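Local coordinates for protein mosquitocidal toxin (PDB 2VSE) that is a mosquitocidal holotoxin that combines an ADP-ribosyltransferase, probably acting on host proteins, with ricin-B-like lectin domains that probably bind carbohydrate, at residues G43-E48 / G149-A154; S109-T114 / E168-G173. All coordinates share one frame; numbering follows the deposited sequence.

Overall arrangement
Interactions 1 and 2 are pairings in one curled sheet of the ADP-ribosyltransferase part of the toxin, their centres about 11 Å apart. Strand order runs 45-46, 150-151, 168-172, 111-119, so interaction 1 forms one end of this row and interaction 2 is the buried pair beyond the middle pairing. There Ile150 N lies 2.8 Å from Thr170 O, a probable hydrogen bond. Ile152 CG1 packs 3.5 Å from Glu168 O, so interaction 1 backs the strand carrying that glutamate. Helix 24-33 packs against both contacts. In interaction 2, Ser113, Thr114 and Glu168 probably correspond to the Ser-Thr and glutamate elements that border the NAD+ site in this family.

Interaction 1 of 2, residues G43-E48 / G149-A154; sequences GLHMRE and GIDINA
Ile150 lies alongside Met46, both side chains pointing the same way from a non-hydrogen-bonded antiparallel pair. At the CB branch point, CG2 takes the position opposite the backbone N and sits 3.6 Å from His45 O, while CG1 (chi1 -59°) turns to the sulfur, 3.7 Å from Met46 SD. Beyond it CD1 ends the chain 4.0 Å from Leu44 CD2. In Met46 the bend at chi2 brings SD alongside Ile150 CG1; Leu44 and Met46 also touch Tyr28 of helix 24-33. This short, weakly bonded pairing adds the 43-48 segment to the curled sheet of the ADP-ribosyltransferase fold. Two backbone bonds span it, Asp151 N to His45 O at 2.8 Å and Arg47 N to Gly149 O at 3.1 Å, and a water donates to both Gly149 O and Arg47 O. Beyond the pairing, Asp151 is the N-cap of the short helix 152-155: its OD1 receives Ala154 N at 3.2 Å, in a nearly straight bond arriving from above the carboxylate plane. That turn sets Ala154 CB 3.5 Å from His45 CB, while the imidazole CD2 approaches Asp151 CB. The guanidinium of Arg47 is held elsewhere, NH2 bonding Gly148 O.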
loop_
_atom_site.group_PDB
_atom_site.type_symbol
_atom_site.label_atom_id
_atom_site.label_comp_id
_atom_site.label_asym_id
_atom_site.label_seq_id
_atom_site.Cartn_x
_atom_site.Cartn_y
_atom_site.Cartn_z
ATOM N N GLY A 43 23.682 -5.913 -3.835
ATOM C CA GLY A 43 22.274 -5.580 -4.088
ATOM C C GLY A 43 21.628 -5.083 -2.802
ATOM O O GLY A 43 22.194 -5.221 -1.720
ATOM N N LEU A 44 20.443 -4.499 -2.888
ATOM C CA LEU A 44 19.861 -3.933 -1.672
ATOM C C LEU A 44 19.411 -4.976 -0.639
ATOM O O LEU A 44 18.967 -6.072 -0.985
ATOM C CB LEU A 44 18.789 -2.878 -1.951
ATOM C CG LEU A 44 18.051 -2.726 -3.265
ATOM C CD1 LEU A 44 17.257 -3.969 -3.566
ATOM C CD2 LEU A 44 17.130 -1.514 -3.143
ATOM N N HIS A 45 19.583 -4.624 0.633
ATOM C CA HIS A 45 19.260 -5.511 1.745
ATOM C C HIS A 45 17.864 -5.198 2.247
ATOM O O HIS A 45 17.528 -4.031 2.489
ATOM C CB HIS A 45 20.277 -5.342 2.879
ATOM C CG HIS A 45 20.147 -6.356 3.975
ATOM N ND1 HIS A 45 21.012 -7.421 4.111
ATOM C CD2 HIS A 45 19.263 -6.461 4.997
ATOM C CE1 HIS A 45 20.662 -8.142 5.162
ATOM N NE2 HIS A 45 19.605 -7.580 5.718
ATOM N N MET A 46 17.048 -6.238 2.380
ATOM C CA MET A 46 15.699 -6.102 2.946
ATOM C C MET A 46 15.736 -6.476 4.427
ATOM O O MET A 46 16.395 -7.455 4.797
ATOM C CB MET A 46 14.712 -7.018 2.216
ATOM C CG MET A 46 14.749 -6.910 0.702
ATOM S SD MET A 46 14.348 -5.253 0.085
ATOM C CE MET A 46 14.512 -5.570 -1.670
ATOM N N ARG A 47 15.041 -5.707 5.268
ATOM C CA ARG A 47 14.978 -6.018 6.698
ATOM C C ARG A 47 14.553 -7.461 6.858
ATOM O O ARG A 47 13.592 -7.909 6.231
ATOM C CB ARG A 47 14.009 -5.109 7.448
ATOM C CG ARG A 47 14.571 -3.760 7.827
ATOM C CD ARG A 47 13.746 -3.095 8.920
ATOM N NE ARG A 47 12.311 -3.139 8.644
ATOM C CZ ARG A 47 11.359 -2.951 9.553
ATOM N NH1 ARG A 47 11.668 -2.702 10.816
ATOM N NH2 ARG A 47 10.089 -3.024 9.197
ATOM N N GLU A 48 15.306 -8.196 7.662
ATOM C CA GLU A 48 14.957 -9.567 7.966
ATOM C C GLU A 48 14.152 -9.600 9.261
ATOM O O GLU A 48 14.218 -8.664 10.076
ATOM C CB GLU A 48 16.212 -10.431 8.075
ATOM C CG GLU A 48 16.852 -10.774 6.733
ATOM C CD GLU A 48 18.107 -11.631 6.872
ATOM O OE1 GLU A 48 18.332 -12.211 7.961
ATOM O OE2 GLU A 48 18.872 -11.726 5.884
ATOM N N GLY A 149 10.358 -3.459 4.265
ATOM C CA GLY A 149 11.177 -2.248 4.246
ATOM C C GLY A 149 12.599 -2.559 3.795
ATOM O O GLY A 149 13.086 -3.672 3.991
ATOM N N ILE A 150 13.253 -1.568 3.192
ATOM C CA ILE A 150 14.631 -1.683 2.720
ATOM C C ILE A 150 15.609 -1.077 3.724
ATOM O O ILE A 150 15.426 0.055 4.171
ATOM C CB ILE A 150 14.793 -0.997 1.335
ATOM C CG1 ILE A 150 13.846 -1.643 0.312
ATOM C CG2 ILE A 150 16.260 -1.043 0.863
ATOM C CD1 ILE A 150 13.746 -0.911 -1.027
ATOM N N ASP A 151 16.638 -1.842 4.082
ATOM C CA ASP A 151 17.693 -1.354 4.981
ATOM C C ASP A 151 18.734 -0.587 4.168
ATOM O O ASP A 151 19.618 -1.178 3.549
ATOM C CB ASP A 151 18.321 -2.510 5.767
ATOM C CG ASP A 151 19.414 -2.052 6.740
ATOM O OD1 ASP A 151 19.875 -0.885 6.663
ATOM O OD2 ASP A 151 19.826 -2.879 7.586
ATOM N N ILE A 152 18.613 0.737 4.190
ATOM C CA ILE A 152 19.467 1.626 3.409
ATOM C C ILE A 152 20.962 1.500 3.704
ATOM O O ILE A 152 21.764 1.379 2.772
ATOM C CB ILE A 152 19.012 3.096 3.531
ATOM C CG1 ILE A 152 17.533 3.220 3.158
ATOM C CG2 ILE A 152 19.889 4.014 2.652
ATOM C CD1 ILE A 152 17.198 2.837 1.701
ATOM N N ASN A 153 21.335 1.538 4.982
ATOM C CA ASN A 153 22.734 1.421 5.389
ATOM C C ASN A 153 23.369 0.132 4.876
ATOM O O ASN A 153 24.488 0.150 4.354
ATOM C CB ASN A 153 22.863 1.503 6.913
ATOM C CG ASN A 153 24.309 1.513 7.377
ATOM O OD1 ASN A 153 25.093 2.381 6.986
ATOM N ND2 ASN A 153 24.665 0.550 8.217
ATOM N N ALA A 154 22.646 -0.978 5.015
ATOM C CA ALA A 154 23.098 -2.276 4.506
ATOM C C ALA A 154 23.115 -2.352 2.968
ATOM O O ALA A 154 23.731 -3.255 2.396
ATOM C CB ALA A 154 22.239 -3.391 5.084
HETATM O O HOH W 1 12.218 -6.455 4.363
#

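Interaction 2 of 2, residues S109-T114 / E168-G173; sequences SIFVST and EITFPG
Phe111 slants across Thr170 and Pro172 of the neighbouring strand, its CB 3.6 Å from Thr170 CG2 and its CE1 3.9 Å from Pro172 CB. Pro172 CG meets the ring edge in plane, whereas Ile110 CG1 covers one face over the centre. Strands 111-114 and 168-172 run antiparallel at 152°, tied by paired backbone bonds between Val112 and Phe171 and between Thr114 and Ile169; Gly173 N, bonding Ile110 O, closes one end. On the face shared by Val112, Thr114, Ile169 and Phe171, the Thr114 hydroxyl stands between its own N and carbonyl carbon (chi1 61°), from where OG1 reaches Ile169 O at 2.7 Å. Ile169 O is thus gripped twice by one residue, by Thr114 N as well as OG1. The same OG1 lies in the plane of the Phe171 ring, 3.7 Å from CE2 at its edge. On the other face Thr170 OG1 donates to Ser113 OG at 3.0 Å, and Ser113 OG donates to Glu168 OE2; the modelled 2.4 Å there is very short, its exact length doubtful. Tyr102 OH also bonds Ser113 OG, and Arg68 NH1 bonds Ser113 O. Arg68, Ser113-Thr114 and Glu168 probably correspond to the R-S-E elements of ADP-ribosyltransferases, and Thr170 and Tyr102 could help fix the Ser113 hydroxyl beside the Glu168 carboxylate.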
loop_
_atom_site.group_PDB
_atom_site.type_symbol
_atom_site.label_atom_id
_atom_site.label_comp_id
_atom_site.label_asym_id
_atom_site.label_seq_id
_atom_site.Cartn_x
_atom_site.Cartn_y
_atom_site.Cartn_z
ATOM N N SER A 109 8.971 10.413 -5.066
ATOM C CA SER A 109 9.068 8.996 -5.398
ATOM C C SER A 109 7.990 8.196 -4.681
ATOM O O SER A 109 7.112 8.750 -4.015
ATOM C CB SER A 109 10.445 8.441 -5.021
ATOM O OG SER A 109 10.514 8.161 -3.626
ATOM N N ILE A 110 8.061 6.878 -4.817
ATOM C CA ILE A 110 7.102 5.991 -4.158
ATOM C C ILE A 110 7.593 5.619 -2.761
ATOM O O ILE A 110 6.976 4.799 -2.073
ATOM C CB ILE A 110 6.824 4.722 -4.991
ATOM C CG1 ILE A 110 8.083 3.849 -5.106
ATOM C CG2 ILE A 110 6.315 5.113 -6.370
ATOM C CD1 ILE A 110 7.832 2.446 -5.598
ATOM N N PHE A 111 8.694 6.243 -2.344
ATOM C CA PHE A 111 9.346 5.884 -1.098
ATOM C C PHE A 111 8.909 6.723 0.089
ATOM O O PHE A 111 8.631 7.921 -0.027
ATOM C CB PHE A 111 10.874 5.924 -1.261
ATOM C CG PHE A 111 11.373 5.064 -2.380
ATOM C CD1 PHE A 111 11.277 3.675 -2.301
ATOM C CD2 PHE A 111 11.907 5.640 -3.531
ATOM C CE1 PHE A 111 11.716 2.876 -3.349
ATOM C CE2 PHE A 111 12.356 4.848 -4.590
ATOM C CZ PHE A 111 12.267 3.465 -4.495
ATOM N N VAL A 112 8.829 6.064 1.233
ATOM C CA VAL A 112 8.532 6.726 2.486
ATOM C C VAL A 112 9.575 6.214 3.452
ATOM O O VAL A 112 9.721 5.000 3.621
ATOM C CB VAL A 112 7.106 6.374 2.990
ATOM C CG1 VAL A 112 6.895 6.865 4.428
ATOM C CG2 VAL A 112 6.056 6.962 2.068
ATOM N N SER A 113 10.320 7.127 4.064
ATOM C CA SER A 113 11.356 6.715 5.015
ATOM C C SER A 113 10.952 6.754 6.493
ATOM O O SER A 113 10.057 7.509 6.898
ATOM C CB SER A 113 12.642 7.487 4.776
ATOM O OG SER A 113 13.267 7.015 3.593
ATOM N N THR A 114 11.618 5.901 7.270
ATOM C CA THR A 114 11.483 5.811 8.716
ATOM C C THR A 114 12.894 5.680 9.270
ATOM O O THR A 114 13.820 5.400 8.508
ATOM C CB THR A 114 10.722 4.545 9.111
ATOM O OG1 THR A 114 11.452 3.395 8.653
ATOM C CG2 THR A 114 9.321 4.540 8.510
ATOM N N GLU A 168 18.156 4.703 8.602
ATOM C CA GLU A 168 17.028 4.889 7.687
ATOM C C GLU A 168 16.518 3.559 7.129
ATOM O O GLU A 168 17.284 2.753 6.606
ATOM C CB GLU A 168 17.356 5.891 6.562
ATOM C CG GLU A 168 16.139 6.262 5.669
ATOM C CD GLU A 168 16.300 7.583 4.912
ATOM O OE1 GLU A 168 17.250 8.348 5.216
ATOM O OE2 GLU A 168 15.472 7.864 4.009
ATOM N N ILE A 169 15.219 3.327 7.286
ATOM C CA ILE A 169 14.541 2.187 6.668
ATOM C C ILE A 169 13.459 2.761 5.767
ATOM O O ILE A 169 12.646 3.571 6.214
ATOM C CB ILE A 169 13.900 1.215 7.706
ATOM C CG1 ILE A 169 14.906 0.794 8.794
ATOM C CG2 ILE A 169 13.231 0.018 6.996
ATOM C CD1 ILE A 169 16.131 0.008 8.325
ATOM N N THR A 170 13.457 2.330 4.505
ATOM C CA THR A 170 12.630 2.932 3.463
ATOM C C THR A 170 11.552 1.976 2.942
ATOM O O THR A 170 11.830 0.806 2.673
ATOM C CB THR A 170 13.520 3.410 2.286
ATOM O OG1 THR A 170 14.457 4.385 2.769
ATOM C CG2 THR A 170 12.684 4.027 1.183
ATOM N N PHE A 171 10.333 2.482 2.777
ATOM C CA PHE A 171 9.212 1.645 2.368
ATOM C C PHE A 171 8.659 2.019 0.982
ATOM O O PHE A 171 8.068 3.089 0.811
ATOM C CB PHE A 171 8.097 1.702 3.416
ATOM C CG PHE A 171 8.414 0.963 4.679
ATOM C CD1 PHE A 171 7.897 -0.304 4.899
ATOM C CD2 PHE A 171 9.228 1.532 5.652
ATOM C CE1 PHE A 171 8.187 -1.000 6.078
ATOM C CE2 PHE A 171 9.515 0.843 6.829
ATOM C CZ PHE A 171 8.992 -0.429 7.040
ATOM N N PRO A 172 8.861 1.145 -0.018
ATOM C CA PRO A 172 8.307 1.430 -1.333
ATOM C C PRO A 172 6.798 1.267 -1.314
ATOM O O PRO A 172 6.291 0.209 -0.916
ATOM C CB PRO A 172 8.953 0.359 -2.231
ATOM C CG PRO A 172 10.100 -0.195 -1.432
ATOM C CD PRO A 172 9.620 -0.115 -0.017
ATOM N N GLY A 173 6.084 2.308 -1.729
ATOM C CA GLY A 173 4.628 2.286 -1.689
ATOM C C GLY A 173 4.058 2.704 -0.342
ATOM O O GLY A 173 2.837 2.621 -0.135
#